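PDB 4DJT: GTP-binding nuclear protein GSP1 from Encephalitozoon cuniculi, which binds GTP and GDP as a Ran-family small GTPase and probably takes part in protein import into the nucleus and RNA export from it. Local coordinates for residues Thr26-Asn29 against Arg30-Gly34; Ile172-Arg176 against Pro177-Phe181. One frame throughout, in Å; residues are numbered along the deposited sequence.

Interaction 1: residues Thr26-Asn29 against Arg30-Gly34. With GDP (guanosine-5'-diphosphate), chain C.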
loop_
_atom_site.group_PDB
_atom_site.type_symbol
_atom_site.label_atom_id
_atom_site.label_comp_id
_atom_site.label_asym_id
_atom_site.label_seq_id
_atom_site.Cartn_x
_atom_site.Cartn_y
_atom_site.Cartn_z
ATOM N N THR A 26 7.782 -1.045 6.110
ATOM C CA THR A 26 8.793 0.025 5.965
ATOM C C THR A 26 8.207 1.271 5.287
ATOM O O THR A 26 8.495 2.425 5.696
ATOM C CB THR A 26 10.073 -0.475 5.248
ATOM O OG1 THR A 26 10.590 -1.626 5.958
ATOM C CG2 THR A 26 11.154 0.633 5.227
ATOM N N TYR A 27 7.362 1.033 4.287
ATOM C CA TYR A 27 6.698 2.095 3.560
ATOM C C TYR A 27 5.796 2.921 4.458
ATOM O O TYR A 27 5.970 4.135 4.547
ATOM C CB TYR A 27 5.874 1.520 2.442
ATOM C CG TYR A 27 5.122 2.548 1.594
ATOM C CD1 TYR A 27 5.805 3.385 0.704
ATOM C CD2 TYR A 27 3.751 2.618 1.618
ATOM C CE1 TYR A 27 5.128 4.284 -0.094
ATOM C CE2 TYR A 27 3.061 3.518 0.820
ATOM C CZ TYR A 27 3.760 4.358 -0.029
ATOM O OH TYR A 27 3.047 5.251 -0.837
ATOM N N ILE A 28 4.856 2.265 5.157
ATOM C CA ILE A 28 3.762 2.985 5.813
ATOM C C ILE A 28 4.009 3.331 7.284
ATOM O O ILE A 28 3.384 4.236 7.796
ATOM C CB ILE A 28 2.456 2.200 5.720
ATOM C CG1 ILE A 28 1.226 3.116 5.936
ATOM C CG2 ILE A 28 2.523 0.991 6.652
ATOM C CD1 ILE A 28 1.018 4.181 4.862
ATOM N N ASN A 29 4.892 2.585 7.966
ATOM C CA ASN A 29 4.975 2.651 9.419
ATOM C C ASN A 29 5.821 3.898 9.828
ATOM O O ASN A 29 6.936 3.779 10.382
ATOM C CB ASN A 29 5.561 1.366 9.955
ATOM C CG ASN A 29 5.599 1.309 11.470
ATOM O OD1 ASN A 29 4.863 2.021 12.165
ATOM N ND2 ASN A 29 6.463 0.477 11.985
ATOM N N ARG A 30 5.276 5.052 9.442
ATOM C CA ARG A 30 5.857 6.356 9.694
ATOM C C ARG A 30 4.875 7.155 10.521
ATOM O O ARG A 30 3.719 6.786 10.668
ATOM C CB ARG A 30 6.192 7.052 8.356
ATOM C CG ARG A 30 7.180 6.256 7.518
ATOM C CD ARG A 30 7.336 6.824 6.096
ATOM N NE ARG A 30 8.738 6.798 5.758
ATOM C CZ ARG A 30 9.355 5.834 5.090
ATOM N NH1 ARG A 30 10.668 5.921 4.887
ATOM N NH2 ARG A 30 8.673 4.837 4.554
ATOM N N VAL A 31 5.330 8.254 11.081
ATOM C CA VAL A 31 4.484 8.990 11.995
ATOM C C VAL A 31 3.185 9.436 11.333
ATOM O O VAL A 31 2.109 9.211 11.892
ATOM C CB VAL A 31 5.238 10.184 12.621
ATOM C CG1 VAL A 31 4.272 11.109 13.337
ATOM C CG2 VAL A 31 6.350 9.674 13.541
ATOM N N LEU A 32 3.276 10.015 10.129
ATOM C CA LEU A 32 2.060 10.440 9.373
ATOM C C LEU A 32 1.183 11.317 10.270
ATOM O O LEU A 32 1.705 12.268 10.836
ATOM C CB LEU A 32 1.328 9.207 8.812
ATOM C CG LEU A 32 2.255 8.289 7.998
ATOM C CD1 LEU A 32 1.547 6.986 7.579
ATOM C CD2 LEU A 32 2.801 9.018 6.749
ATOM N N ASP A 33 -0.132 11.055 10.377
ATOM C CA ASP A 33 -1.008 11.894 11.213
ATOM C C ASP A 33 -0.661 11.789 12.679
ATOM O O ASP A 33 -1.067 12.655 13.455
ATOM C CB ASP A 33 -2.487 11.538 11.053
ATOM C CG ASP A 33 -3.030 11.912 9.722
ATOM O OD1 ASP A 33 -2.268 12.521 8.930
ATOM O OD2 ASP A 33 -4.206 11.584 9.468
ATOM N N GLY A 34 0.111 10.764 13.056
ATOM C CA GLY A 34 0.658 10.636 14.423
ATOM C C GLY A 34 0.608 9.176 14.890
ATOM O O GLY A 34 -0.191 8.385 14.396
HETATM P PB GDP C . 6.866 -6.408 4.808
HETATM O O1B GDP C . 6.074 -5.519 5.781
HETATM O O2B GDP C . 6.395 -6.343 3.364
HETATM O O3B GDP C . 7.088 -7.810 5.368
HETATM O O3A GDP C . 8.387 -5.864 4.742
HETATM P PA GDP C . 9.190 -4.992 5.807
HETATM O O1A GDP C . 8.807 -3.526 5.760
HETATM O O2A GDP C . 9.140 -5.712 7.118
HETATM O "O5'" GDP C . 10.680 -5.017 5.271
HETATM C "C5'" GDP C . 11.296 -6.294 5.016
HETATM C "C4'" GDP C . 12.796 -6.074 4.950
HETATM O "O4'" GDP C . 13.100 -5.331 3.788
HETATM C "C3'" GDP C . 13.316 -5.256 6.101
HETATM O "O3'" GDP C . 14.614 -5.716 6.415
HETATM C "C2'" GDP C . 13.440 -3.857 5.583
HETATM O "O2'" GDP C . 14.486 -3.075 6.191
HETATM C "C1'" GDP C . 13.730 -4.128 4.124
HETATM N N9 GDP C . 13.202 -3.069 3.276
HETATM C C8 GDP C . 11.935 -2.608 3.177
HETATM N N7 GDP C . 11.885 -1.596 2.273
HETATM C C5 GDP C . 13.100 -1.461 1.746
HETATM C C6 GDP C . 13.738 -0.599 0.735
HETATM O O6 GDP C . 13.088 0.278 0.093
HETATM N N1 GDP C . 15.055 -0.785 0.505
HETATM C C2 GDP C . 15.786 -1.720 1.176
HETATM N N2 GDP C . 17.086 -1.861 0.913
HETATM N N3 GDP C . 15.263 -2.532 2.114
HETATM C C4 GDP C . 13.957 -2.430 2.419
#
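The amide of Arg30 donates to Ile28 O (N to O 2.6 Å) across an inverse gamma turn centred on Asn29, the first residue to leave the helical path at the C-terminal end of helix 24-28. The Arg30 side chain then doubles back along the last turn of that helix. With CG anti to the carbonyl carbon (chi1 -60°) and a bend further out about CG-CD (chi3 138°), the guanidinium arrives beside the last carbonyls of the helix. Its NH2 donates to Tyr27 O at 2.8 Å with a fairly straight N-H...O angle of 159°; the oxygen lies in the guanidinium plane, although the donor is tilted from the carbonyl plane. Thr26 O is also near NH2, at 2.7 Å, but too poorly angled to count as a bond. A cation here should suit the negative end of the helix dipole. The other two guanidinium nitrogens, NE and NH1, donate to Leu187 O and Ala156 O.

Helix 24-28 follows the P-loop of the Ras-type fold, and Thr26, in its middle, grips the nucleotide: backbone N and OG1 both donate to O1A of the GDP alpha-phosphate, at 2.7 and 2.6 Å. OG1 lies beside its own backbone N, which lets one phosphate oxygen receive both bonds.

On another side of the helix, Leu32 CD1 meets Ile28 CD1 at 3.9 Å, the two side chains crossing at about a right angle. The side-chain amide of Asn29 is held through OD1 by Thr190 OG1 and through ND2 by Val192 O, while Tyr27 OH bonds to Phe162 O and its ring stacks on that of Phe162.

Interaction 2: residues Ile172-Arg176 against Pro177-Phe181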
loop_
_atom_site.group_PDB
_atom_site.type_symbol
_atom_site.label_atom_id
_atom_site.label_comp_id
_atom_site.label_asym_id
_atom_site.label_seq_id
_atom_site.Cartn_x
_atom_site.Cartn_y
_atom_site.Cartn_z
ATOM N N ILE A 172 -8.109 9.422 -8.708
ATOM C CA ILE A 172 -9.151 8.463 -9.059
ATOM C C ILE A 172 -10.436 8.719 -8.261
ATOM O O ILE A 172 -11.562 8.812 -8.822
ATOM C CB ILE A 172 -8.687 6.990 -8.822
ATOM C CG1 ILE A 172 -7.535 6.582 -9.792
ATOM C CG2 ILE A 172 -9.877 6.043 -8.964
ATOM C CD1 ILE A 172 -7.860 6.588 -11.297
ATOM N N PHE A 173 -10.275 8.820 -6.944
ATOM C CA PHE A 173 -11.416 8.926 -6.069
ATOM C C PHE A 173 -12.171 10.231 -6.261
ATOM O O PHE A 173 -13.426 10.221 -6.238
ATOM C CB PHE A 173 -10.976 8.783 -4.627
ATOM C CG PHE A 173 -10.391 7.425 -4.283
ATOM C CD1 PHE A 173 -10.845 6.261 -4.911
ATOM C CD2 PHE A 173 -9.440 7.317 -3.298
ATOM C CE1 PHE A 173 -10.329 5.020 -4.569
ATOM C CE2 PHE A 173 -8.945 6.093 -2.928
ATOM C CZ PHE A 173 -9.361 4.942 -3.583
ATOM N N THR A 174 -11.442 11.340 -6.441
ATOM C CA THR A 174 -12.067 12.671 -6.642
ATOM C C THR A 174 -12.484 12.905 -8.090
ATOM O O THR A 174 -13.327 13.776 -8.366
ATOM C CB THR A 174 -11.154 13.852 -6.229
ATOM O OG1 THR A 174 -9.978 13.887 -7.070
ATOM C CG2 THR A 174 -10.756 13.787 -4.756
ATOM N N GLY A 175 -11.892 12.159 -9.018
ATOM C CA GLY A 175 -12.108 12.391 -10.428
ATOM C C GLY A 175 -11.351 13.584 -11.017
ATOM O O GLY A 175 -11.592 13.938 -12.161
ATOM N N ARG A 176 -10.446 14.196 -10.238
ATOM C CA ARG A 176 -9.744 15.402 -10.626
ATOM C C ARG A 176 -8.319 15.021 -11.008
ATOM O O ARG A 176 -7.485 14.795 -10.141
ATOM C CB ARG A 176 -9.660 16.415 -9.480
ATOM C CG ARG A 176 -10.949 17.106 -9.030
ATOM C CD ARG A 176 -10.628 18.112 -7.900
ATOM N NE ARG A 176 -9.660 19.097 -8.396
ATOM C CZ ARG A 176 -8.569 19.549 -7.761
ATOM N NH1 ARG A 176 -8.243 19.183 -6.514
ATOM N NH2 ARG A 176 -7.785 20.406 -8.406
ATOM N N PRO A 177 -8.022 14.958 -12.313
ATOM C CA PRO A 177 -6.682 14.497 -12.715
ATOM C C PRO A 177 -5.588 15.493 -12.359
ATOM O O PRO A 177 -4.402 15.125 -12.301
ATOM C CB PRO A 177 -6.799 14.360 -14.252
ATOM C CG PRO A 177 -8.030 15.128 -14.631
ATOM C CD PRO A 177 -8.944 15.082 -13.456
ATOM N N ASP A 178 -5.981 16.742 -12.115
ATOM C CA ASP A 178 -5.020 17.812 -11.775
ATOM C C ASP A 178 -4.916 18.099 -10.287
ATOM O O ASP A 178 -4.221 19.027 -9.873
ATOM C CB ASP A 178 -5.326 19.094 -12.551
ATOM C CG ASP A 178 -6.777 19.572 -12.400
ATOM O OD1 ASP A 178 -7.659 18.867 -11.866
ATOM O OD2 ASP A 178 -7.029 20.685 -12.876
ATOM N N LEU A 179 -5.529 17.250 -9.465
ATOM C CA LEU A 179 -5.432 17.401 -8.035
ATOM C C LEU A 179 -3.976 17.267 -7.658
ATOM O O LEU A 179 -3.303 16.360 -8.125
ATOM C CB LEU A 179 -6.281 16.338 -7.323
ATOM C CG LEU A 179 -6.308 16.262 -5.798
ATOM C CD1 LEU A 179 -7.560 15.502 -5.347
ATOM C CD2 LEU A 179 -5.026 15.575 -5.251
ATOM N N ILE A 180 -3.494 18.173 -6.817
ATOM C CA ILE A 180 -2.162 18.036 -6.192
ATOM C C ILE A 180 -2.239 18.164 -4.665
ATOM O O ILE A 180 -3.190 18.710 -4.119
ATOM C CB ILE A 180 -1.139 19.083 -6.722
ATOM C CG1 ILE A 180 -1.627 20.507 -6.453
ATOM C CG2 ILE A 180 -0.868 18.903 -8.204
ATOM C CD1 ILE A 180 -0.551 21.574 -6.679
ATOM N N PHE A 181 -1.219 17.659 -3.977
ATOM C CA PHE A 181 -1.154 17.802 -2.529
ATOM C C PHE A 181 -0.367 19.049 -2.222
ATOM O O PHE A 181 0.668 19.279 -2.812
ATOM C CB PHE A 181 -0.489 16.587 -1.845
ATOM C CG PHE A 181 -1.270 15.287 -1.978
ATOM C CD1 PHE A 181 -2.649 15.277 -2.034
ATOM C CD2 PHE A 181 -0.599 14.071 -1.996
ATOM C CE1 PHE A 181 -3.350 14.078 -2.127
ATOM C CE2 PHE A 181 -1.300 12.870 -2.107
ATOM C CZ PHE A 181 -2.669 12.868 -2.148
#
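Arg176 lays its guanidinium against Leu179, three residues on, where the chain turns after helix 164-174. The backbone beneath is a type I beta turn from Arg176 to Leu179, closed by Leu179 N donating to Arg176 O at 3.2 Å. The Arg176 side chain starts with CG beside its own backbone N and bends at CD, with chi3 at 59°, which swings the flat end back over the turn. One guanidinium face then receives the Leu179 backbone, CA standing 3.4 Å above the plane and offset toward the rim, while NH1 comes within 3.5 Å of Leu179 CB.

From Asp178, OD1 approaches Arg176 NH2 at 3.8 Å, a long salt bridge with carboxylate and guanidinium planes turned 58° apart. The stronger partner of NH2 is Asp56, so the arginine draws on acidic groups from both the turn and a separate loop.

The branched end of Leu179 also meets Thr174. CG anti to the backbone N (chi1 178°) sends CD1 to Thr174, 3.4 Å from OG1 and 3.7 Å from CG2, the side chains crossing at about a right angle. That threonine OG1 accepts from Arg176 N at 3.2 Å, forming an ST turn around Gly175, whose positive phi ends the helix; the same hydroxyl also bonds to Ala170 O one turn back. Pro177, the second residue of the turn, rests its CD 3.2 Å from Gly175 O.

The buried Leu179 touches Leu167 of helix 164-174 and Ile61 of strand 60-68, and Arg176 extends toward the Asp55-Gln57 loop joining strands 46-54 and 60-68.

In the fold
Interaction 1 comes early in the chain and interaction 2 late; their centres are 22 Å apart and their nearest atoms about 9 Å, without touching. Each lies where a helix runs out into a loop: helix 24-28, beside the nucleotide, and helix 164-174, which leads to the C-terminal part of the chain. The two are nevertheless linked through shared neighbours. Tyr27 and Ile28 pack on Phe166 of helix 164-174, and both contacts border strand 60-68 of the central mixed sheet. Interaction 1 belongs to the GDP site, whereas interaction 2 lies away from the annotated sites and turns the chain back along its own helix.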